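Local coordinates for protein acetylene hydratase (Pelobacter acetylenicus, PDB 2E7Z) that catalyses the hydration of acetylene to acetaldehyde, a non-redox reaction, using a tungsten-bis(molybdopterin guanine dinucleotide) cofactor and a [4Fe-4S] cluster, at residues G71-E76 against T446-D451; C611-G616 against G674-E679. All coordinates share one frame; numbering follows the deposited sequence.

Contact 1: G71-E76 against T446-D451; sequences GEQRWE and TAQLAD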
ATOM      1  N   GLY A  71     -15.550  -2.714  22.640  1.00  9.65           N
ATOM      2  CA  GLY A  71     -15.147  -4.122  22.410  1.00 10.13           C
ATOM      3  C   GLY A  71     -16.122  -5.182  22.869  1.00 11.28           C
ATOM      4  O   GLY A  71     -15.963  -6.325  22.496  1.00 11.27           O
ATOM      5  N   GLU A  72     -17.114  -4.783  23.646  1.00 10.87           N
ATOM      6  CA  GLU A  72     -18.177  -5.738  24.029  1.00 11.76           C
ATOM      7  C   GLU A  72     -19.073  -6.015  22.830  1.00 12.08           C
ATOM      8  O   GLU A  72     -19.538  -5.069  22.176  1.00 12.01           O
ATOM      9  CB  GLU A  72     -19.008  -5.169  25.167  1.00 12.47           C
ATOM     10  CG  GLU A  72     -20.155  -6.083  25.614  1.00 13.45           C
ATOM     11  CD  GLU A  72     -21.047  -5.416  26.649  1.00 15.01           C
ATOM     12  OE1 GLU A  72     -20.634  -4.392  27.246  1.00 18.04           O
ATOM     13  OE2 GLU A  72     -22.165  -5.921  26.867  1.00 18.92           O
ATOM     14  N   GLN A  73     -19.318  -7.294  22.544  1.00 12.73           N
ATOM     15  CA  GLN A  73     -20.060  -7.642  21.339  1.00 12.46           C
ATOM     16  C   GLN A  73     -21.566  -7.649  21.606  1.00 13.18           C
ATOM     17  O   GLN A  73     -22.201  -8.715  21.717  1.00 16.14           O
ATOM     18  CB  GLN A  73     -19.568  -8.979  20.776  1.00 12.09           C
ATOM     19  CG  GLN A  73     -18.070  -8.909  20.421  1.00 12.47           C
ATOM     20  CD  GLN A  73     -17.755  -7.769  19.455  1.00 11.91           C
ATOM     21  OE1 GLN A  73     -18.202  -7.792  18.306  1.00 12.19           O
ATOM     22  NE2 GLN A  73     -17.007  -6.755  19.920  1.00 11.94           N
ATOM     23  N   ARG A  74     -22.113  -6.449  21.775  1.00 13.06           N
ATOM     24  CA  ARG A  74     -23.548  -6.303  22.004  1.00 12.70           C
ATOM     25  C   ARG A  74     -24.028  -5.286  20.989  1.00 12.57           C
ATOM     26  O   ARG A  74     -23.754  -4.089  21.120  1.00 12.59           O
ATOM     27  CB  ARG A  74     -23.843  -5.815  23.416  1.00 13.48           C
ATOM     28  CG  ARG A  74     -25.222  -6.256  23.898  1.00 16.32           C
ATOM     29  CD  ARG A  74     -25.437  -5.753  25.298  1.00 18.73           C
ATOM     30  NE  ARG A  74     -26.798  -6.089  25.712  1.00 20.67           N
ATOM     31  CZ  ARG A  74     -27.824  -5.239  25.774  1.00 21.54           C
ATOM     32  NH1 ARG A  74     -27.667  -3.953  25.477  1.00 21.92           N
ATOM     33  NH2 ARG A  74     -29.023  -5.678  26.158  1.00 21.65           N
ATOM     34  N   TRP A  75     -24.679  -5.788  19.949  1.00 12.59           N
ATOM     35  CA  TRP A  75     -24.981  -5.005  18.750  1.00 12.22           C
ATOM     36  C   TRP A  75     -26.488  -4.969  18.503  1.00 12.07           C
ATOM     37  O   TRP A  75     -27.180  -5.981  18.749  1.00 13.56           O
ATOM     38  CB  TRP A  75     -24.290  -5.658  17.552  1.00 11.99           C
ATOM     39  CG  TRP A  75     -22.795  -5.646  17.632  1.00 12.55           C
ATOM     40  CD1 TRP A  75     -21.972  -6.669  17.968  1.00 10.85           C
ATOM     41  CD2 TRP A  75     -21.947  -4.511  17.392  1.00 11.37           C
ATOM     42  NE1 TRP A  75     -20.651  -6.253  17.936  1.00 12.55           N
ATOM     43  CE2 TRP A  75     -20.606  -4.928  17.589  1.00 12.31           C
ATOM     44  CE3 TRP A  75     -22.189  -3.183  17.020  1.00 10.84           C
ATOM     45  CZ2 TRP A  75     -19.499  -4.054  17.401  1.00 11.62           C
ATOM     46  CZ3 TRP A  75     -21.078  -2.311  16.848  1.00 10.55           C
ATOM     47  CH2 TRP A  75     -19.780  -2.764  17.050  1.00 10.62           C
ATOM     48  N   GLU A  76     -26.987  -3.812  18.059  1.00 11.89           N
ATOM     49  CA  GLU A  76     -28.388  -3.713  17.624  1.00 12.03           C
ATOM     50  C   GLU A  76     -28.475  -3.028  16.278  1.00 11.84           C
ATOM     51  O   GLU A  76     -27.854  -1.968  16.056  1.00 12.29           O
ATOM     52  CB  GLU A  76     -29.230  -2.954  18.646  1.00 12.41           C
ATOM     53  CG  GLU A  76     -30.704  -2.932  18.288  1.00 12.77           C
ATOM     54  CD  GLU A  76     -31.583  -2.349  19.375  1.00 16.75           C
ATOM     55  OE1 GLU A  76     -31.578  -2.876  20.517  1.00 14.63           O
ATOM     56  OE2 GLU A  76     -32.317  -1.395  19.067  1.00 18.04           O
ATOM     57  N   THR A 446     -11.308  -4.706  13.851  1.00  7.60           N
ATOM     58  CA  THR A 446     -11.498  -3.262  14.016  1.00  7.54           C
ATOM     59  C   THR A 446     -12.976  -2.903  14.222  1.00  7.39           C
ATOM     60  O   THR A 446     -13.308  -2.122  15.099  1.00  7.11           O
ATOM     61  CB  THR A 446     -10.932  -2.522  12.792  1.00  7.02           C
ATOM     62  OG1 THR A 446      -9.552  -2.846  12.699  1.00  7.61           O
ATOM     63  CG2 THR A 446     -11.074  -1.039  12.988  1.00  7.29           C
ATOM     64  N   ALA A 447     -13.868  -3.497  13.427  1.00  7.94           N
ATOM     65  CA  ALA A 447     -15.298  -3.224  13.568  1.00  8.14           C
ATOM     66  C   ALA A 447     -15.792  -3.628  14.969  1.00  8.16           C
ATOM     67  O   ALA A 447     -16.671  -2.989  15.546  1.00  8.86           O
ATOM     68  CB  ALA A 447     -16.081  -3.968  12.493  1.00  8.90           C
ATOM     69  N   GLN A 448     -15.151  -4.650  15.529  1.00  8.13           N
ATOM     70  CA  GLN A 448     -15.545  -5.130  16.857  1.00  8.99           C
ATOM     71  C   GLN A 448     -15.351  -4.093  17.946  1.00  7.93           C
ATOM     72  O   GLN A 448     -15.950  -4.135  19.016  1.00  8.86           O
ATOM     73  CB  GLN A 448     -14.734  -6.352  17.188  1.00  8.60           C
ATOM     74  CG  GLN A 448     -15.293  -7.559  16.414  1.00  8.79           C
ATOM     75  CD  GLN A 448     -14.473  -8.817  16.598  1.00  9.13           C
ATOM     76  OE1 GLN A 448     -13.925  -9.059  17.681  1.00 10.37           O
ATOM     77  NE2 GLN A 448     -14.390  -9.634  15.541  1.00 10.46           N
ATOM     78  N   LEU A 449     -14.477  -3.129  17.637  1.00  7.62           N
ATOM     79  CA  LEU A 449     -14.112  -2.017  18.531  1.00  7.85           C
ATOM     80  C   LEU A 449     -14.889  -0.745  18.242  1.00  7.68           C
ATOM     81  O   LEU A 449     -14.635   0.301  18.854  1.00  8.31           O
ATOM     82  CB  LEU A 449     -12.592  -1.771  18.455  1.00  7.47           C
ATOM     83  CG  LEU A 449     -11.754  -2.875  19.121  1.00  9.09           C
ATOM     84  CD1 LEU A 449     -10.344  -3.001  18.543  1.00  9.80           C
ATOM     85  CD2 LEU A 449     -11.708  -2.703  20.628  1.00 10.15           C
ATOM     86  N   ALA A 450     -15.868  -0.825  17.338  1.00  7.25           N
ATOM     87  CA  ALA A 450     -16.573   0.362  16.910  1.00  7.87           C
ATOM     88  C   ALA A 450     -17.793   0.690  17.760  1.00  7.89           C
ATOM     89  O   ALA A 450     -18.331  -0.188  18.433  1.00  8.96           O
ATOM     90  CB  ALA A 450     -16.947   0.255  15.450  1.00  8.17           C
ATOM     91  N   ASP A 451     -18.224   1.956  17.696  1.00  7.95           N
ATOM     92  CA  ASP A 451     -19.564   2.350  18.175  1.00  8.65           C
ATOM     93  C   ASP A 451     -20.622   2.034  17.121  1.00  9.06           C
ATOM     94  O   ASP A 451     -21.774   1.708  17.445  1.00  9.10           O
ATOM     95  CB  ASP A 451     -19.593   3.830  18.513  1.00  8.82           C
ATOM     96  CG  ASP A 451     -18.685   4.141  19.670  1.00  9.26           C
ATOM     97  OD1 ASP A 451     -19.068   3.885  20.838  1.00 13.61           O
ATOM     98  OD2 ASP A 451     -17.579   4.635  19.433  1.00  9.05           O
TER
HETATM   99  O   HOH W   1     -17.034  -1.962  20.329  1.00 11.91           O

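Contact 2: C611-G616 against G674-E679; sequences CYHQPG and GRWCPE. With MGD (2-amino-5,6-dimercapto-7-methyl-3,7,8a,9-tetrahydro-8-oxa-1,3,9,10-tetraaza-anthracen-4-one guanosine dinucleotide), chain E.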
ATOM      1  N   CYS A 611      -8.482 -10.072   4.344  1.00 10.08           N
ATOM      2  CA  CYS A 611      -9.797 -10.330   3.735  1.00 10.91           C
ATOM      3  C   CYS A 611      -9.952 -11.771   3.298  1.00 11.68           C
ATOM      4  O   CYS A 611      -8.995 -12.429   2.878  1.00 12.18           O
ATOM      5  CB  CYS A 611     -10.011  -9.473   2.493  1.00 11.27           C
ATOM      6  SG  CYS A 611      -9.767  -7.681   2.769  1.00 11.00           S
ATOM      7  N   TYR A 612     -11.209 -12.209   3.320  1.00 11.50           N
ATOM      8  CA  TYR A 612     -11.680 -13.511   2.786  1.00 11.70           C
ATOM      9  C   TYR A 612     -11.349 -14.686   3.697  1.00 12.69           C
ATOM     10  O   TYR A 612     -11.332 -15.851   3.248  1.00 13.18           O
ATOM     11  CB  TYR A 612     -11.255 -13.797   1.314  1.00 12.25           C
ATOM     12  CG  TYR A 612     -11.230 -12.566   0.469  1.00 12.06           C
ATOM     13  CD1 TYR A 612     -12.229 -11.593   0.596  1.00 11.55           C
ATOM     14  CD2 TYR A 612     -10.176 -12.340  -0.414  1.00 12.82           C
ATOM     15  CE1 TYR A 612     -12.167 -10.406  -0.156  1.00 11.38           C
ATOM     16  CE2 TYR A 612     -10.101 -11.187  -1.160  1.00 13.33           C
ATOM     17  CZ  TYR A 612     -11.084 -10.204  -1.014  1.00 13.02           C
ATOM     18  OH  TYR A 612     -10.977  -9.026  -1.729  1.00 13.27           O
ATOM     19  N   HIS A 613     -11.124 -14.412   4.984  1.00 12.39           N
ATOM     20  CA  HIS A 613     -10.992 -15.507   5.963  1.00 12.41           C
ATOM     21  C   HIS A 613     -12.336 -16.060   6.471  1.00 13.36           C
ATOM     22  O   HIS A 613     -12.351 -17.012   7.256  1.00 13.89           O
ATOM     23  CB  HIS A 613     -10.097 -15.072   7.139  1.00 12.80           C
ATOM     24  CG  HIS A 613      -8.707 -14.692   6.740  1.00 12.63           C
ATOM     25  ND1 HIS A 613      -7.914 -15.506   5.953  1.00 15.41           N
ATOM     26  CD2 HIS A 613      -7.943 -13.620   7.069  1.00 12.91           C
ATOM     27  CE1 HIS A 613      -6.739 -14.923   5.775  1.00 14.64           C
ATOM     28  NE2 HIS A 613      -6.726 -13.791   6.456  1.00 13.07           N
ATOM     29  N   GLN A 614     -13.456 -15.448   6.078  1.00 13.23           N
ATOM     30  CA  GLN A 614     -14.783 -15.965   6.451  1.00 13.77           C
ATOM     31  C   GLN A 614     -14.913 -17.429   5.976  1.00 14.84           C
ATOM     32  O   GLN A 614     -14.321 -17.779   4.947  1.00 14.10           O
ATOM     33  CB  GLN A 614     -15.873 -15.096   5.818  1.00 12.92           C
ATOM     34  CG  GLN A 614     -16.147 -13.816   6.590  1.00 12.95           C
ATOM     35  CD  GLN A 614     -15.057 -12.746   6.374  1.00 13.06           C
ATOM     36  OE1 GLN A 614     -14.366 -12.717   5.330  1.00 12.78           O
ATOM     37  NE2 GLN A 614     -14.907 -11.858   7.357  1.00 12.12           N
ATOM     38  N   PRO A 615     -15.650 -18.292   6.732  1.00 15.54           N
ATOM     39  CA  PRO A 615     -15.826 -19.674   6.300  1.00 16.77           C
ATOM     40  C   PRO A 615     -16.263 -19.751   4.841  1.00 17.02           C
ATOM     41  O   PRO A 615     -17.228 -19.098   4.442  1.00 17.27           O
ATOM     42  CB  PRO A 615     -16.925 -20.200   7.235  1.00 17.83           C
ATOM     43  CG  PRO A 615     -16.699 -19.464   8.511  1.00 17.01           C
ATOM     44  CD  PRO A 615     -16.291 -18.051   8.041  1.00 15.50           C
ATOM     45  N   GLY A 616     -15.543 -20.537   4.050  1.00 17.95           N
ATOM     46  CA  GLY A 616     -15.892 -20.726   2.652  1.00 17.72           C
ATOM     47  C   GLY A 616     -14.752 -21.307   1.869  1.00 16.99           C
ATOM     48  O   GLY A 616     -13.692 -21.650   2.433  1.00 18.10           O
ATOM     49  N   GLY A 674      -2.224 -10.555   8.315  1.00 10.03           N
ATOM     50  CA  GLY A 674      -3.648 -10.402   8.084  1.00 10.92           C
ATOM     51  C   GLY A 674      -4.478 -11.544   8.598  1.00 11.02           C
ATOM     52  O   GLY A 674      -5.664 -11.577   8.367  1.00  9.90           O
ATOM     53  N   ARG A 675      -3.853 -12.491   9.298  1.00 11.28           N
ATOM     54  CA  ARG A 675      -4.579 -13.676   9.728  1.00 12.15           C
ATOM     55  C   ARG A 675      -5.451 -13.439  10.958  1.00 11.81           C
ATOM     56  O   ARG A 675      -4.980 -12.931  11.973  1.00 12.52           O
ATOM     57  CB  ARG A 675      -3.586 -14.815   9.991  1.00 13.26           C
ATOM     58  CG  ARG A 675      -3.098 -15.446   8.727  1.00 14.75           C
ATOM     59  CD  ARG A 675      -4.208 -16.411   8.278  1.00 19.37           C
ATOM     60  NE  ARG A 675      -3.930 -16.994   7.008  1.00 22.23           N
ATOM     61  CZ  ARG A 675      -4.632 -17.977   6.463  1.00 20.06           C
ATOM     62  NH1 ARG A 675      -5.665 -18.524   7.104  1.00 19.21           N
ATOM     63  NH2 ARG A 675      -4.265 -18.418   5.283  1.00 22.47           N
ATOM     64  N   TRP A 676      -6.727 -13.790  10.836  1.00 11.73           N
ATOM     65  CA  TRP A 676      -7.617 -13.832  11.978  1.00 11.63           C
ATOM     66  C   TRP A 676      -8.695 -14.869  11.664  1.00 11.73           C
ATOM     67  O   TRP A 676      -8.668 -15.458  10.590  1.00 12.74           O
ATOM     68  CB  TRP A 676      -8.207 -12.454  12.317  1.00 11.26           C
ATOM     69  CG  TRP A 676      -9.071 -11.832  11.237  1.00 10.30           C
ATOM     70  CD1 TRP A 676      -8.666 -11.355  10.015  1.00 10.27           C
ATOM     71  CD2 TRP A 676     -10.478 -11.587  11.321  1.00  9.74           C
ATOM     72  NE1 TRP A 676      -9.738 -10.819   9.334  1.00  9.98           N
ATOM     73  CE2 TRP A 676     -10.869 -10.975  10.099  1.00  9.98           C
ATOM     74  CE3 TRP A 676     -11.462 -11.863  12.298  1.00 11.05           C
ATOM     75  CZ2 TRP A 676     -12.191 -10.606   9.834  1.00 10.16           C
ATOM     76  CZ3 TRP A 676     -12.786 -11.483  12.044  1.00 10.30           C
ATOM     77  CH2 TRP A 676     -13.143 -10.876  10.808  1.00 10.27           C
ATOM     78  N   CYS A 677      -9.641 -15.053  12.576  1.00 12.12           N
ATOM     79  CA  CYS A 677     -10.534 -16.217  12.563  1.00 13.30           C
ATOM     80  C   CYS A 677     -11.990 -15.756  12.695  1.00 12.75           C
ATOM     81  O   CYS A 677     -12.536 -15.757  13.797  1.00 13.10           O
ATOM     82  CB  CYS A 677     -10.162 -17.126  13.741  1.00 14.80           C
ATOM     83  SG  CYS A 677      -8.350 -17.436  13.940  1.00 21.69           S
ATOM     84  N   PRO A 678     -12.621 -15.357  11.574  1.00 12.80           N
ATOM     85  CA  PRO A 678     -13.984 -14.818  11.580  0.50 13.43           C
ATOM     86  C   PRO A 678     -15.055 -15.758  12.107  1.00 14.29           C
ATOM     87  O   PRO A 678     -16.148 -15.305  12.440  1.00 15.93           O
ATOM     88  CB  PRO A 678     -14.237 -14.483  10.102  0.50 13.74           C
ATOM     89  CG  PRO A 678     -12.881 -14.292   9.519  0.50 12.62           C
ATOM     90  CD  PRO A 678     -12.027 -15.308  10.227  0.50 12.21           C
ATOM     91  N   GLU A 679     -14.736 -17.050  12.185  1.00 15.02           N
ATOM     92  CA  GLU A 679     -15.653 -18.052  12.718  1.00 16.58           C
ATOM     93  C   GLU A 679     -15.764 -17.947  14.235  1.00 17.21           C
ATOM     94  O   GLU A 679     -16.712 -18.434  14.825  1.00 18.48           O
ATOM     95  CB  GLU A 679     -15.207 -19.461  12.295  1.00 15.81           C
ATOM     96  CG  GLU A 679     -13.909 -19.941  12.966  1.00 18.14           C
ATOM     97  CD  GLU A 679     -12.636 -19.608  12.199  1.00 20.47           C
ATOM     98  OE1 GLU A 679     -11.611 -20.292  12.408  1.00 22.38           O
ATOM     99  OE2 GLU A 679     -12.634 -18.654  11.396  1.00 18.50           O
TER
HETATM  100  PB  MGD E 801      -6.908  -4.742   5.438  1.00  8.87           P
HETATM  101  O1B MGD E 801      -6.100  -4.217   6.600  1.00  9.55           O
HETATM  102  O2B MGD E 801      -7.133  -6.201   5.290  1.00  9.31           O
HETATM  103  O3B MGD E 801      -6.293  -4.261   4.037  1.00  8.26           O
HETATM  104  O3A MGD E 801      -4.440  -2.593   3.735  1.00  9.36           O
HETATM  105  PA  MGD E 801      -6.012  -2.798   3.435  1.00  8.69           P
HETATM  106  O1A MGD E 801      -6.289  -2.928   1.967  1.00  8.74           O
HETATM  107  O2A MGD E 801      -6.710  -1.743   4.239  1.00  7.94           O
HETATM  108  O5' MGD E 801      -8.332  -3.990   5.525  1.00  8.04           O
HETATM  109  C5' MGD E 801      -9.157  -3.943   4.373  1.00  8.87           C
HETATM  110  C4' MGD E 801     -10.587  -3.935   4.877  1.00  6.98           C
HETATM  111  O4' MGD E 801     -11.425  -3.579   3.767  1.00  7.65           O
HETATM  112  C3' MGD E 801     -11.097  -5.309   5.297  1.00  7.56           C
HETATM  113  O3' MGD E 801     -11.576  -5.233   6.651  1.00  8.76           O
HETATM  114  C2' MGD E 801     -12.224  -5.679   4.309  1.00  7.85           C
HETATM  115  O2' MGD E 801     -13.331  -6.426   4.850  1.00  9.39           O
HETATM  116  C1' MGD E 801     -12.668  -4.312   3.862  1.00  7.69           C
HETATM  117  N9  MGD E 801     -13.248  -4.220   2.514  1.00  7.75           N
HETATM  118  C8  MGD E 801     -12.853  -4.876   1.395  1.00  8.18           C
HETATM  119  N7  MGD E 801     -13.550  -4.461   0.325  1.00  8.46           N
HETATM  120  C5  MGD E 801     -14.359  -3.466   0.753  1.00  7.74           C
HETATM  121  C6  MGD E 801     -15.351  -2.583   0.163  1.00  7.81           C
HETATM  122  O6  MGD E 801     -15.617  -2.630  -1.056  1.00  7.80           O
HETATM  123  N1  MGD E 801     -15.926  -1.697   0.994  1.00  7.29           N
HETATM  124  C2  MGD E 801     -15.731  -1.635   2.307  1.00  7.44           C
HETATM  125  N2  MGD E 801     -16.387  -0.683   3.030  1.00  7.98           N
HETATM  126  N3  MGD E 801     -14.844  -2.418   2.915  1.00  7.44           N
HETATM  127  C4  MGD E 801     -14.154  -3.316   2.181  1.00  7.54           C
HETATM  128  C10 MGD E 801      -3.508  -3.115   2.788  1.00 10.88           C
HETATM  129  C11 MGD E 801      -2.169  -2.482   3.101  1.00 10.61           C
HETATM  130  O11 MGD E 801      -1.783  -3.009   4.369  1.00  8.62           O
HETATM  131  C12 MGD E 801      -1.162  -2.842   2.036  1.00 11.01           C
HETATM  132  S12 MGD E 801      -1.566  -2.530   0.403  1.00 13.53           S
HETATM  133  C13 MGD E 801       0.043  -3.336   2.363  1.00 11.18           C
HETATM  134  S13 MGD E 801       1.154  -3.869   1.187  1.00 14.62           S
HETATM  135  C14 MGD E 801       0.505  -3.482   3.780  1.00 10.51           C
HETATM  136  N15 MGD E 801       0.585  -4.874   4.192  1.00 10.42           N
HETATM  137  C16 MGD E 801       0.892  -5.044   5.511  1.00 10.39           C
HETATM  138  C17 MGD E 801       1.662  -6.176   6.042  1.00 10.57           C
HETATM  139  O17 MGD E 801       2.098  -7.063   5.275  1.00 11.93           O
HETATM  140  N18 MGD E 801       1.885  -6.213   7.371  1.00 10.82           N
HETATM  141  C19 MGD E 801       1.438  -5.263   8.230  1.00  9.48           C
HETATM  142  N19 MGD E 801       1.688  -5.361   9.552  1.00 10.76           N
HETATM  143  N20 MGD E 801       0.709  -4.220   7.810  1.00  9.83           N
HETATM  144  C21 MGD E 801       0.432  -4.062   6.510  1.00 10.49           C
HETATM  145  N22 MGD E 801      -0.269  -2.999   6.109  1.00  9.47           N
HETATM  146  C23 MGD E 801      -0.436  -2.691   4.704  1.00 10.39           C

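Contact 1: G71-E76 against T446-D451
This contact lies at one side of the mixed sheet of the molybdopterin oxidoreductase region, where the inverse gamma turn centred on Gln73 meets the loop between strands 435-440 and 452-455. Trp75 begins strand 75-77, at one edge of that sheet. Gln73 carries the polar link. Its CG is anti to the carbonyl carbon (chi1 -60°), and the bend at chi2 turns CD toward the loop. The amide nitrogen NE2 donates to Gln448 O at 3.0 Å, with the acceptor almost in the amide plane. The same NE2 also donates to Gly71 O within its own segment, at 2.8 Å. On the other side of the amide, OE1 takes the indole N-H of Trp75 at 2.9 Å from NE1, in a nearly straight bond (171°). Three bonds therefore fix the rotation of this amide. A leucine in place of Gln73 would probably leave the indole NE1 without its acceptor and Gln448 O without its side-chain donor. The amide also packs on the aliphatic part of Gln448, whose own amide turns to Gly683 and Ser689. The six-membered ring of Trp75 reaches the loop backbone, with CH2 3.3 Å from Ala450 O. Gly71 CA lies 3.5 Å from Gln448 O in a C-H...O contact. A water accepts from Gly71 N at 2.8 Å and donates to both Gln448 O and Ala450 O.

Contact 2: C611-G616 against G674-E679
With chi1 -60°, His613 CG stands beside its backbone N, on a CB that points toward 674-679. Trp676 takes chi1 62°, with CG between backbone N and carbonyl carbon, and this brings its indole up to the imidazole edge. The edge of His613 faces the five-membered ring of Trp676 in an offset edge-to-face pair, planes at 88°. His613 CD2 lies 3.8 Å from Trp676 CD1. The indole NE1 is bonded to Ser610 O. His613 NE2 makes a weak hydrogen bond to Gly674 O at 3.1 Å. Arg675 bends at chi2 and crosses His613 at about a right angle. His613 CE1 lies 3.6 Å above the guanidinium plane, offset toward the rim. That guanidinium forms a salt bridge with Glu604, a cofactor-binding residue. Pro678 CD packs against His613 CB at 3.6 Å, and Pro678 CG lies against one face of the Trp676 indole. Gln614 NE2 lies 3.8 Å from Pro678 CG. Farther out, Pro615 CG touches Glu679 CB, and the Glu679 carboxylate pairs with Arg619. Cys611 SG lies 3.5 Å from ribose C2' of a bound MGD. Both loops, after strands 596-600 and 668-671, line the MGD site of the molybdopterin dinucleotide-binding domain, a double-psi beta-barrel family.

Overall arrangement
Both contacts are mostly buried, and their centres lie about 17 Å apart. They hold different elements. Contact 1 joins an edge-strand approach to a loop of the molybdopterin oxidoreductase region, whereas contact 2 joins two loops of the dinucleotide-binding region. Contact 1 combines a side-chain amide bond and a water bridge to backbone carbonyls with packing of an indole against the loop. Contact 2 relies more on rings and prolines, and its one direct hydrogen bond is weak. Contact 2 grades from the cofactor ribose to an exposed end at Pro615 and Glu679, while the side chain of Ala447 in contact 1 is about 7 Å from MGD at nearest atoms. The two meet directly where Gln448 NE2 packs 4.3 Å from Trp676 CZ3.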